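Local coordinates for NOVW (Streptomyces niveus, PDB 2C0Z), which catalyses the 3-epimerisation of a dTDP-linked 4-keto-6-deoxy sugar, acting together with NovU on the route to the antibiotic novobiocin, at residues A[10-15]-A[42-47]; A[20-25]-A[116-121]; A[156-161]-A[169-174]. All coordinates share one frame; numbering follows the deposited sequence.

Interaction 1: A[10-15]-A[42-47]; sequences MRLRPL and DRFAEA
Met10 O is gripped by two nitrogens of one guanidinium: Arg43 NH2 lies 3.1 Å from Met10 O and Arg43 NH1 3.2 Å from it. Both donors come from the same face of the carbonyl, well above its plane, and both bonds are bent, with N-H...O angles of 143° and 139°. The Arg43 chain bends at chi2 and chi3 and passes Met10 in the opposite direction, and Met10 SD comes to 3.9 Å from Arg43 CB. Met10 CG and Leu12 CD1 lie over one face of the guanidinium.

Leu12 supplies the apolar half. Its CD1 methyl packs on Arg43 CB at 3.9 Å, while CD2 reaches the helix backbone, 3.9 Å from Phe44 CA, and also touches Phe44 CD1 and the methyl of Ala47, 4.1 Å from Ala47 CB. The Phe44 ring itself turns inward, where it meets Tyr121 edge-to-face. Strand 11-14 and helix 42-47 run nearly parallel, 23° apart, with axes 9.2 Å from each other. This is a short helix laid against a strand at the end of an antiparallel sheet within this chain, here on the outside of an RmlC-like cupin fold.

Interaction 2: A[20-25]-A[116-121]; sequences VWEITP and SRRAVY. With EDO (1,2-ethanediol), chain C; EDO (1,2-ethanediol), chain E; EDO (1,2-ethanediol), chain D.
Two neighbouring strands of an antiparallel sheet in the RmlC-like cupin fold meet here, Trp21 pairing with Tyr121 and Ile23 with Ala119 as hydrogen-bonded pairs. Trp21 N gives to Tyr121 O at 3.0 Å and Tyr121 N to Trp21 O at 2.9 Å. The next pair is as close: Ile23 N to Ala119 O is 2.8 Å, and Ala119 N returns a bond to Ile23 O. Glu22 and Val120 form the non-hydrogen-bonded pair between them.

On the face that carries Trp21, Ile23, Ala119 and Tyr121, Ile23 CD1 packs on Tyr121 CB at 3.9 Å, and Trp21 CD1 sits at the edge of the Tyr121 ring. Strand 11-14 flanks 20-24 on one side and strand 81-87 flanks 119-121 on the other, so both strands are interior to this cupin sheet.

On the face of Glu22 and Val120, Glu22 forms a salt bridge with Arg118 from the loop before strand 119-121. Glu22 CG stands anti to the backbone N (chi1 179°) and the chain runs on extended; Arg118 NH1 then meets Glu22 OE2 at 3.2 Å from above the carboxylate plane. Thr24 OG1 lies over one face of the guanidinium. A 1,2-ethanediol, probably from the crystallisation liquor, has its O1 at the guanidinium edge, 2.9 Å from Arg118 NE, while its O2 accepts from Arg118 NH2; O1 also donates to Ser116 O. Past the paired strands, Pro25 CG rests 3.4 Å from Arg117 O.

Interaction 3: A[156-161]-A[169-174]; sequences HPLDPE and GTPLLS. With SO4 (sulfate ion), chain B.
Leu173 carries most of this contact, meeting three consecutive residues of 156-158. Its CD2 methyl comes to 3.8 Å from His156 CE1, a carbon-to-methyl contact in which the two side chains cross at about a right angle. Leu173 CG lies 4.1 Å from Pro157 CG, with CD2 equally near that ring carbon, and Leu158 CD1 reaches the same methyl, 4.2 Å from Leu173 CD2. The other branch of Leu158 turns to a proline: Leu158 CD2 is 4.3 Å from Pro171 CG. The proline and leucine contacts are apolar, and the whole is small, burying 166 Å² over both sides.

Behind them, a type I beta turn from His156 to Asp159 holds the first group of side chains in place. Asp159 N closes it on His156 O at 3.0 Å. His156 CG stands anti to the backbone N (chi1 -157°), and the imidazole is tied into the same turn: Leu158 N donates to His156 ND1 at 3.0 Å, lying in the ring plane, which fixes how the ring is rotated and sets CE1 against Leu173.

Further out, Val67 of strand 67-73 touches Pro157, Pro171 and Leu173. Asp159 OD1 accepts from Leu183 N, and Pro157 O accepts from Trp166 NE1. Ser174 is the N-cap of helix 175-178, its OG bonded to Asp177 N; that hydroxyl also donates to O4 of a sulfate, probably from the crystallisation liquor. The arrangement is a type I turn packed against the irregular segment 169-174, which runs beside the start of strand 67-73 of the cupin fold.

Interactions 1 and 2 share one sheet and touch directly: strands 11-14 and 20-30 are neighbours, with Arg13 O 2.8 Å from Glu22 N. Interaction 2 is the more interior, its centre about 10 Å from the centre of the chain, and it is carried by regular backbone bonding with a salt bridge beside it. In interaction 1, about 16 Å out, a single arginine-to-carbonyl grip and a leucine join helix to strand. Interaction 3 lies on the opposite side of the chain's centre, its nearest atoms about 16 Å from those of interaction 2; it is a surface contact between irregular segments, mostly apolar between them, with its polar bonds spent within the turn and on surrounding residues.

Interaction 1: A[10-15]-A[42-47]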
loop_
_atom_site.group_PDB
_atom_site.type_symbol
_atom_site.label_atom_id
_atom_site.label_comp_id
_atom_site.label_asym_id
_atom_site.label_seq_id
_atom_site.Cartn_x
_atom_site.Cartn_y
_atom_site.Cartn_z
ATOM N N MET A 10 -8.147 0.688 15.256
ATOM C CA MET A 10 -7.703 -0.563 14.622
ATOM C C MET A 10 -8.066 -1.794 15.474
ATOM O O MET A 10 -8.025 -1.771 16.708
ATOM C CB MET A 10 -6.201 -0.480 14.377
ATOM C CG MET A 10 -5.611 -1.743 13.745
ATOM S SD MET A 10 -3.889 -1.581 13.337
ATOM C CE MET A 10 -4.017 -0.645 11.874
ATOM N N ARG A 11 -8.434 -2.866 14.788
ATOM C CA ARG A 11 -8.697 -4.158 15.406
ATOM C C ARG A 11 -8.092 -5.238 14.506
ATOM O O ARG A 11 -8.009 -5.072 13.302
ATOM C CB ARG A 11 -10.171 -4.415 15.514
ATOM C CG ARG A 11 -10.908 -3.497 16.346
ATOM C CD ARG A 11 -12.371 -3.917 16.465
ATOM N NE ARG A 11 -12.543 -5.136 17.248
ATOM C CZ ARG A 11 -13.561 -6.011 17.118
ATOM N NH1 ARG A 11 -14.501 -5.860 16.184
ATOM N NH2 ARG A 11 -13.649 -7.047 17.932
ATOM N N LEU A 12 -7.637 -6.318 15.103
ATOM C CA LEU A 12 -7.216 -7.500 14.380
ATOM C C LEU A 12 -7.942 -8.678 14.964
ATOM O O LEU A 12 -7.830 -8.959 16.154
ATOM C CB LEU A 12 -5.730 -7.730 14.482
ATOM C CG LEU A 12 -4.842 -6.647 13.855
ATOM C CD1 LEU A 12 -4.581 -5.467 14.804
ATOM C CD2 LEU A 12 -3.561 -7.265 13.357
ATOM N N ARG A 13 -8.727 -9.335 14.145
ATOM C CA ARG A 13 -9.471 -10.496 14.599
ATOM C C ARG A 13 -9.286 -11.699 13.698
ATOM O O ARG A 13 -9.259 -11.576 12.497
ATOM C CB ARG A 13 -10.939 -10.146 14.610
ATOM C CG ARG A 13 -11.271 -9.039 15.606
ATOM C CD ARG A 13 -11.303 -9.533 17.026
ATOM N NE ARG A 13 -12.510 -10.325 17.258
ATOM C CZ ARG A 13 -12.705 -11.127 18.295
ATOM N NH1 ARG A 13 -11.770 -11.282 19.234
ATOM N NH2 ARG A 13 -13.849 -11.789 18.399
ATOM N N PRO A 14 -9.207 -12.880 14.282
ATOM C CA PRO A 14 -9.050 -14.090 13.470
ATOM C C PRO A 14 -10.311 -14.398 12.664
ATOM O O PRO A 14 -11.446 -14.235 13.149
ATOM C CB PRO A 14 -8.791 -15.184 14.506
ATOM C CG PRO A 14 -9.151 -14.645 15.784
ATOM C CD PRO A 14 -9.258 -13.167 15.732
ATOM N N LEU A 15 -10.105 -14.854 11.434
ATOM C CA LEU A 15 -11.171 -15.431 10.632
ATOM C C LEU A 15 -11.246 -16.929 10.995
ATOM O O LEU A 15 -10.625 -17.393 11.952
ATOM C CB LEU A 15 -10.939 -15.146 9.148
ATOM C CG LEU A 15 -11.008 -13.650 8.736
ATOM C CD1 LEU A 15 -10.987 -13.498 7.242
ATOM C CD2 LEU A 15 -12.233 -12.967 9.319
ATOM N N ASP A 42 3.218 -2.668 15.771
ATOM C CA ASP A 42 3.064 -3.110 17.163
ATOM C C ASP A 42 1.770 -3.894 17.330
ATOM O O ASP A 42 1.755 -4.987 17.946
ATOM C CB ASP A 42 3.138 -1.942 18.132
ATOM C CG ASP A 42 4.426 -1.171 18.028
ATOM O OD1 ASP A 42 5.497 -1.779 17.810
ATOM O OD2 ASP A 42 4.438 0.053 18.180
ATOM N N ARG A 43 0.692 -3.377 16.732
ATOM C CA ARG A 43 -0.590 -4.080 16.763
ATOM C C ARG A 43 -0.495 -5.434 16.062
ATOM O O ARG A 43 -0.974 -6.460 16.560
ATOM C CB ARG A 43 -1.690 -3.245 16.134
ATOM C CG ARG A 43 -1.920 -1.938 16.865
ATOM C CD ARG A 43 -2.431 -2.052 18.289
ATOM N NE ARG A 43 -3.620 -2.891 18.384
ATOM C CZ ARG A 43 -4.866 -2.473 18.147
ATOM N NH1 ARG A 43 -5.112 -1.226 17.813
ATOM N NH2 ARG A 43 -5.871 -3.329 18.228
ATOM N N PHE A 44 0.083 -5.434 14.874
ATOM C CA PHE A 44 0.227 -6.648 14.097
ATOM C C PHE A 44 1.131 -7.702 14.723
ATOM O O PHE A 44 0.744 -8.865 14.805
ATOM C CB PHE A 44 0.754 -6.316 12.692
ATOM C CG PHE A 44 0.834 -7.500 11.796
ATOM C CD1 PHE A 44 -0.240 -7.845 10.986
ATOM C CD2 PHE A 44 2.007 -8.247 11.715
ATOM C CE1 PHE A 44 -0.157 -8.948 10.147
ATOM C CE2 PHE A 44 2.080 -9.357 10.887
ATOM C CZ PHE A 44 0.996 -9.694 10.106
ATOM N N ALA A 45 2.318 -7.302 15.155
ATOM C CA ALA A 45 3.282 -8.261 15.690
ATOM C C ALA A 45 2.732 -8.889 16.952
ATOM O O ALA A 45 2.959 -10.076 17.189
ATOM C CB ALA A 45 4.613 -7.629 15.968
ATOM N N GLU A 46 1.971 -8.133 17.741
ATOM C CA GLU A 46 1.411 -8.713 18.967
ATOM C C GLU A 46 0.384 -9.801 18.644
ATOM O O GLU A 46 0.396 -10.901 19.223
ATOM C CB GLU A 46 0.776 -7.621 19.831
ATOM N N ALA A 47 -0.469 -9.526 17.661
ATOM C CA ALA A 47 -1.550 -10.432 17.298
ATOM C C ALA A 47 -1.051 -11.651 16.552
ATOM O O ALA A 47 -1.391 -12.781 16.887
ATOM C CB ALA A 47 -2.583 -9.688 16.487
#

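Interaction 2: A[20-25]-A[116-121]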
loop_
_atom_site.group_PDB
_atom_site.type_symbol
_atom_site.label_atom_id
_atom_site.label_comp_id
_atom_site.label_asym_id
_atom_site.label_seq_id
_atom_site.Cartn_x
_atom_site.Cartn_y
_atom_site.Cartn_z
ATOM N N VAL A 20 -5.238 -16.723 9.426
ATOM C CA VAL A 20 -5.891 -15.673 8.637
ATOM C C VAL A 20 -6.580 -14.706 9.586
ATOM O O VAL A 20 -7.288 -15.132 10.491
ATOM C CB VAL A 20 -6.917 -16.188 7.598
ATOM C CG1 VAL A 20 -7.508 -15.025 6.812
ATOM C CG2 VAL A 20 -6.265 -17.171 6.665
ATOM N N TRP A 21 -6.326 -13.416 9.396
ATOM C CA TRP A 21 -6.876 -12.335 10.251
ATOM C C TRP A 21 -7.492 -11.257 9.390
ATOM O O TRP A 21 -7.032 -10.987 8.274
ATOM C CB TRP A 21 -5.776 -11.661 11.072
ATOM C CG TRP A 21 -5.095 -12.518 12.100
ATOM C CD1 TRP A 21 -4.229 -13.549 11.877
ATOM C CD2 TRP A 21 -5.234 -12.418 13.529
ATOM N NE1 TRP A 21 -3.802 -14.078 13.075
ATOM C CE2 TRP A 21 -4.416 -13.416 14.100
ATOM C CE3 TRP A 21 -5.959 -11.594 14.379
ATOM C CZ2 TRP A 21 -4.301 -13.608 15.474
ATOM C CZ3 TRP A 21 -5.843 -11.783 15.772
ATOM C CH2 TRP A 21 -5.028 -12.784 16.295
ATOM N N GLU A 22 -8.514 -10.616 9.952
ATOM C CA GLU A 22 -9.139 -9.421 9.367
ATOM C C GLU A 22 -8.700 -8.218 10.199
ATOM O O GLU A 22 -8.808 -8.234 11.420
ATOM C CB GLU A 22 -10.657 -9.519 9.301
ATOM C CG GLU A 22 -11.281 -8.269 8.709
ATOM C CD GLU A 22 -12.772 -8.393 8.452
ATOM O OE1 GLU A 22 -13.392 -9.406 8.797
ATOM O OE2 GLU A 22 -13.333 -7.444 7.883
ATOM N N ILE A 23 -8.178 -7.205 9.528
ATOM C CA ILE A 23 -7.773 -5.963 10.163
ATOM C C ILE A 23 -8.755 -4.854 9.822
ATOM O O ILE A 23 -9.029 -4.580 8.659
ATOM C CB ILE A 23 -6.357 -5.592 9.715
ATOM C CG1 ILE A 23 -5.350 -6.730 10.079
ATOM C CG2 ILE A 23 -5.946 -4.303 10.399
ATOM C CD1 ILE A 23 -5.110 -7.739 8.956
ATOM N N THR A 24 -9.303 -4.237 10.868
ATOM C CA THR A 24 -10.089 -3.030 10.775
ATOM C C THR A 24 -9.107 -1.868 10.951
ATOM O O THR A 24 -8.321 -1.866 11.899
ATOM C CB THR A 24 -11.123 -3.027 11.907
ATOM O OG1 THR A 24 -12.008 -4.151 11.745
ATOM C CG2 THR A 24 -11.958 -1.789 11.891
ATOM N N PRO A 25 -9.102 -0.890 10.059
ATOM C CA PRO A 25 -8.130 0.200 10.170
ATOM C C PRO A 25 -8.483 1.178 11.296
ATOM O O PRO A 25 -9.616 1.186 11.779
ATOM C CB PRO A 25 -8.243 0.899 8.815
ATOM C CG PRO A 25 -9.684 0.703 8.446
ATOM C CD PRO A 25 -9.983 -0.702 8.896
ATOM N N SER A 116 -15.225 0.653 4.133
ATOM C CA SER A 116 -14.692 0.125 5.387
ATOM C C SER A 116 -13.189 -0.073 5.396
ATOM O O SER A 116 -12.546 -0.043 6.466
ATOM C CB SER A 116 -15.451 -1.141 5.815
ATOM O OG SER A 116 -15.420 -2.173 4.863
ATOM N N ARG A 117 -12.627 -0.297 4.223
ATOM C CA ARG A 117 -11.179 -0.322 4.092
ATOM C C ARG A 117 -10.462 -1.313 5.024
ATOM O O ARG A 117 -9.364 -1.042 5.565
ATOM C CB ARG A 117 -10.624 1.089 4.242
ATOM C CG ARG A 117 -11.089 2.022 3.138
ATOM C CD ARG A 117 -10.316 3.339 3.093
ATOM N NE ARG A 117 -10.794 4.285 2.067
ATOM C CZ ARG A 117 -10.366 4.336 0.818
ATOM N NH1 ARG A 117 -9.397 3.544 0.381
ATOM N NH2 ARG A 117 -10.900 5.232 -0.006
ATOM N N ARG A 118 -11.083 -2.485 5.175
ATOM C CA ARG A 118 -10.494 -3.595 5.904
ATOM C C ARG A 118 -9.323 -4.186 5.105
ATOM O O ARG A 118 -9.171 -3.949 3.894
ATOM C CB ARG A 118 -11.538 -4.661 6.223
ATOM C CG ARG A 118 -12.794 -4.096 6.869
ATOM C CD ARG A 118 -12.709 -4.091 8.299
ATOM N NE ARG A 118 -13.800 -3.410 9.013
ATOM C CZ ARG A 118 -14.725 -4.026 9.717
ATOM N NH1 ARG A 118 -14.769 -5.356 9.788
ATOM N NH2 ARG A 118 -15.635 -3.307 10.347
ATOM N N ALA A 119 -8.501 -4.940 5.808
ATOM C CA ALA A 119 -7.406 -5.689 5.224
ATOM C C ALA A 119 -7.516 -7.138 5.714
ATOM O O ALA A 119 -8.081 -7.399 6.777
ATOM C CB ALA A 119 -6.069 -5.084 5.595
ATOM N N VAL A 120 -6.962 -8.053 4.927
ATOM C CA VAL A 120 -6.849 -9.432 5.315
ATOM C C VAL A 120 -5.398 -9.836 5.275
ATOM O O VAL A 120 -4.705 -9.557 4.299
ATOM C CB VAL A 120 -7.710 -10.355 4.423
ATOM C CG1 VAL A 120 -7.407 -11.807 4.667
ATOM C CG2 VAL A 120 -9.178 -10.122 4.649
ATOM N N TYR A 121 -4.937 -10.486 6.350
ATOM C CA TYR A 121 -3.623 -11.091 6.414
ATOM C C TYR A 121 -3.797 -12.595 6.286
ATOM O O TYR A 121 -4.607 -13.203 6.978
ATOM C CB TYR A 121 -2.920 -10.763 7.717
ATOM C CG TYR A 121 -1.672 -11.579 7.929
ATOM C CD1 TYR A 121 -0.522 -11.305 7.196
ATOM C CD2 TYR A 121 -1.634 -12.627 8.839
ATOM C CE1 TYR A 121 0.628 -12.051 7.357
ATOM C CE2 TYR A 121 -0.475 -13.377 8.993
ATOM C CZ TYR A 121 0.641 -13.077 8.240
ATOM O OH TYR A 121 1.829 -13.800 8.403
HETATM C C1 EDO C . -13.576 0.748 9.437
HETATM O O1 EDO C . -13.463 -0.532 8.855
HETATM C C2 EDO C . -15.017 0.948 9.840
HETATM O O2 EDO C . -15.473 -0.179 10.578
HETATM C C1 EDO E . -5.429 -17.180 14.608
HETATM O O1 EDO E . -4.774 -18.307 14.063
HETATM C C2 EDO E . -5.746 -16.336 13.383
HETATM O O2 EDO E . -6.584 -17.007 12.472
HETATM C C1 EDO D . -14.245 7.302 1.490
HETATM O O1 EDO D . -12.904 6.798 1.520
HETATM C C2 EDO D . -15.301 6.251 1.131
HETATM O O2 EDO D . -15.043 5.742 -0.174
#

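Interaction 3: A[156-161]-A[169-174]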
loop_
_atom_site.group_PDB
_atom_site.type_symbol
_atom_site.label_atom_id
_atom_site.label_comp_id
_atom_site.label_asym_id
_atom_site.label_seq_id
_atom_site.Cartn_x
_atom_site.Cartn_y
_atom_site.Cartn_z
ATOM N N HIS A 156 -7.986 -24.155 -9.542
ATOM C CA HIS A 156 -9.066 -23.597 -10.323
ATOM C C HIS A 156 -10.079 -22.894 -9.429
ATOM O O HIS A 156 -10.579 -23.485 -8.469
ATOM C CB HIS A 156 -9.770 -24.683 -11.121
ATOM C CG HIS A 156 -10.488 -24.156 -12.308
ATOM N ND1 HIS A 156 -11.642 -23.416 -12.209
ATOM C CD2 HIS A 156 -10.229 -24.281 -13.632
ATOM C CE1 HIS A 156 -12.044 -23.075 -13.420
ATOM N NE2 HIS A 156 -11.217 -23.609 -14.301
ATOM N N PRO A 157 -10.379 -21.625 -9.708
ATOM C CA PRO A 157 -11.317 -20.900 -8.833
ATOM C C PRO A 157 -12.766 -21.384 -8.907
ATOM O O PRO A 157 -13.553 -21.056 -8.022
ATOM C CB PRO A 157 -11.182 -19.448 -9.310
ATOM C CG PRO A 157 -10.746 -19.537 -10.682
ATOM C CD PRO A 157 -9.871 -20.777 -10.807
ATOM N N LEU A 158 -13.103 -22.192 -9.921
ATOM C CA LEU A 158 -14.413 -22.825 -9.989
ATOM C C LEU A 158 -14.370 -24.292 -9.530
ATOM O O LEU A 158 -15.300 -25.068 -9.798
ATOM C CB LEU A 158 -14.992 -22.699 -11.415
ATOM C CG LEU A 158 -15.020 -21.286 -12.000
ATOM C CD1 LEU A 158 -15.714 -21.321 -13.383
ATOM C CD2 LEU A 158 -15.701 -20.324 -11.119
ATOM N N ASP A 159 -13.334 -24.660 -8.774
ATOM C CA ASP A 159 -13.204 -26.006 -8.207
ATOM C C ASP A 159 -14.502 -26.448 -7.492
ATOM O O ASP A 159 -15.099 -25.666 -6.742
ATOM C CB ASP A 159 -12.068 -26.048 -7.194
ATOM C CG ASP A 159 -11.972 -27.377 -6.533
ATOM O OD1 ASP A 159 -11.344 -28.264 -7.138
ATOM O OD2 ASP A 159 -12.547 -27.645 -5.447
ATOM N N PRO A 160 -14.942 -27.693 -7.710
ATOM C CA PRO A 160 -16.203 -28.168 -7.122
ATOM C C PRO A 160 -16.209 -28.519 -5.613
ATOM O O PRO A 160 -17.301 -28.530 -5.016
ATOM C CB PRO A 160 -16.516 -29.415 -7.963
ATOM C CG PRO A 160 -15.201 -29.923 -8.349
ATOM C CD PRO A 160 -14.319 -28.700 -8.587
ATOM N N GLU A 161 -15.071 -28.864 -5.031
ATOM C CA GLU A 161 -14.980 -29.055 -3.580
ATOM C C GLU A 161 -15.130 -27.712 -2.876
ATOM O O GLU A 161 -15.795 -27.619 -1.841
ATOM C CB GLU A 161 -13.651 -29.706 -3.160
ATOM C CG GLU A 161 -13.479 -31.168 -3.495
ATOM C CD GLU A 161 -12.155 -31.696 -3.001
ATOM O OE1 GLU A 161 -11.139 -31.517 -3.701
ATOM O OE2 GLU A 161 -12.121 -32.309 -1.910
ATOM N N GLY A 169 -22.361 -13.843 -12.352
ATOM C CA GLY A 169 -22.915 -14.932 -13.133
ATOM C C GLY A 169 -21.930 -15.387 -14.190
ATOM O O GLY A 169 -21.908 -16.552 -14.558
ATOM N N THR A 170 -21.113 -14.452 -14.668
ATOM C CA THR A 170 -20.152 -14.706 -15.740
ATOM C C THR A 170 -18.732 -14.338 -15.287
ATOM O O THR A 170 -18.237 -13.243 -15.615
ATOM C CB THR A 170 -20.553 -13.879 -17.006
ATOM N N PRO A 171 -18.099 -15.208 -14.494
ATOM C CA PRO A 171 -16.695 -15.005 -14.104
ATOM C C PRO A 171 -15.735 -14.861 -15.288
ATOM O O PRO A 171 -15.713 -15.678 -16.194
ATOM C CB PRO A 171 -16.364 -16.257 -13.278
ATOM C CG PRO A 171 -17.490 -17.221 -13.513
ATOM C CD PRO A 171 -18.680 -16.402 -13.852
ATOM N N LEU A 172 -14.942 -13.804 -15.286
ATOM C CA LEU A 172 -13.926 -13.629 -16.308
ATOM C C LEU A 172 -12.602 -14.152 -15.744
ATOM O O LEU A 172 -12.001 -13.503 -14.865
ATOM C CB LEU A 172 -13.792 -12.150 -16.707
ATOM N N LEU A 173 -12.154 -15.292 -16.285
ATOM C CA LEU A 173 -10.904 -15.959 -15.888
ATOM C C LEU A 173 -9.824 -15.758 -16.936
ATOM O O LEU A 173 -10.094 -15.820 -18.142
ATOM C CB LEU A 173 -11.138 -17.478 -15.728
ATOM C CG LEU A 173 -11.638 -18.034 -14.397
ATOM C CD1 LEU A 173 -12.669 -17.182 -13.748
ATOM C CD2 LEU A 173 -12.127 -19.458 -14.578
ATOM N N SER A 174 -8.592 -15.558 -16.484
ATOM C CA SER A 174 -7.422 -15.535 -17.338
ATOM C C SER A 174 -7.148 -16.963 -17.812
ATOM O O SER A 174 -7.608 -17.912 -17.178
ATOM C CB SER A 174 -6.218 -15.045 -16.556
ATOM O OG SER A 174 -5.872 -15.999 -15.548
HETATM S S SO4 B . -2.564 -13.879 -15.131
HETATM O O1 SO4 B . -1.446 -13.655 -14.211
HETATM O O2 SO4 B . -3.117 -12.581 -15.550
HETATM O O3 SO4 B . -2.046 -14.634 -16.280
HETATM O O4 SO4 B . -3.591 -14.697 -14.465
#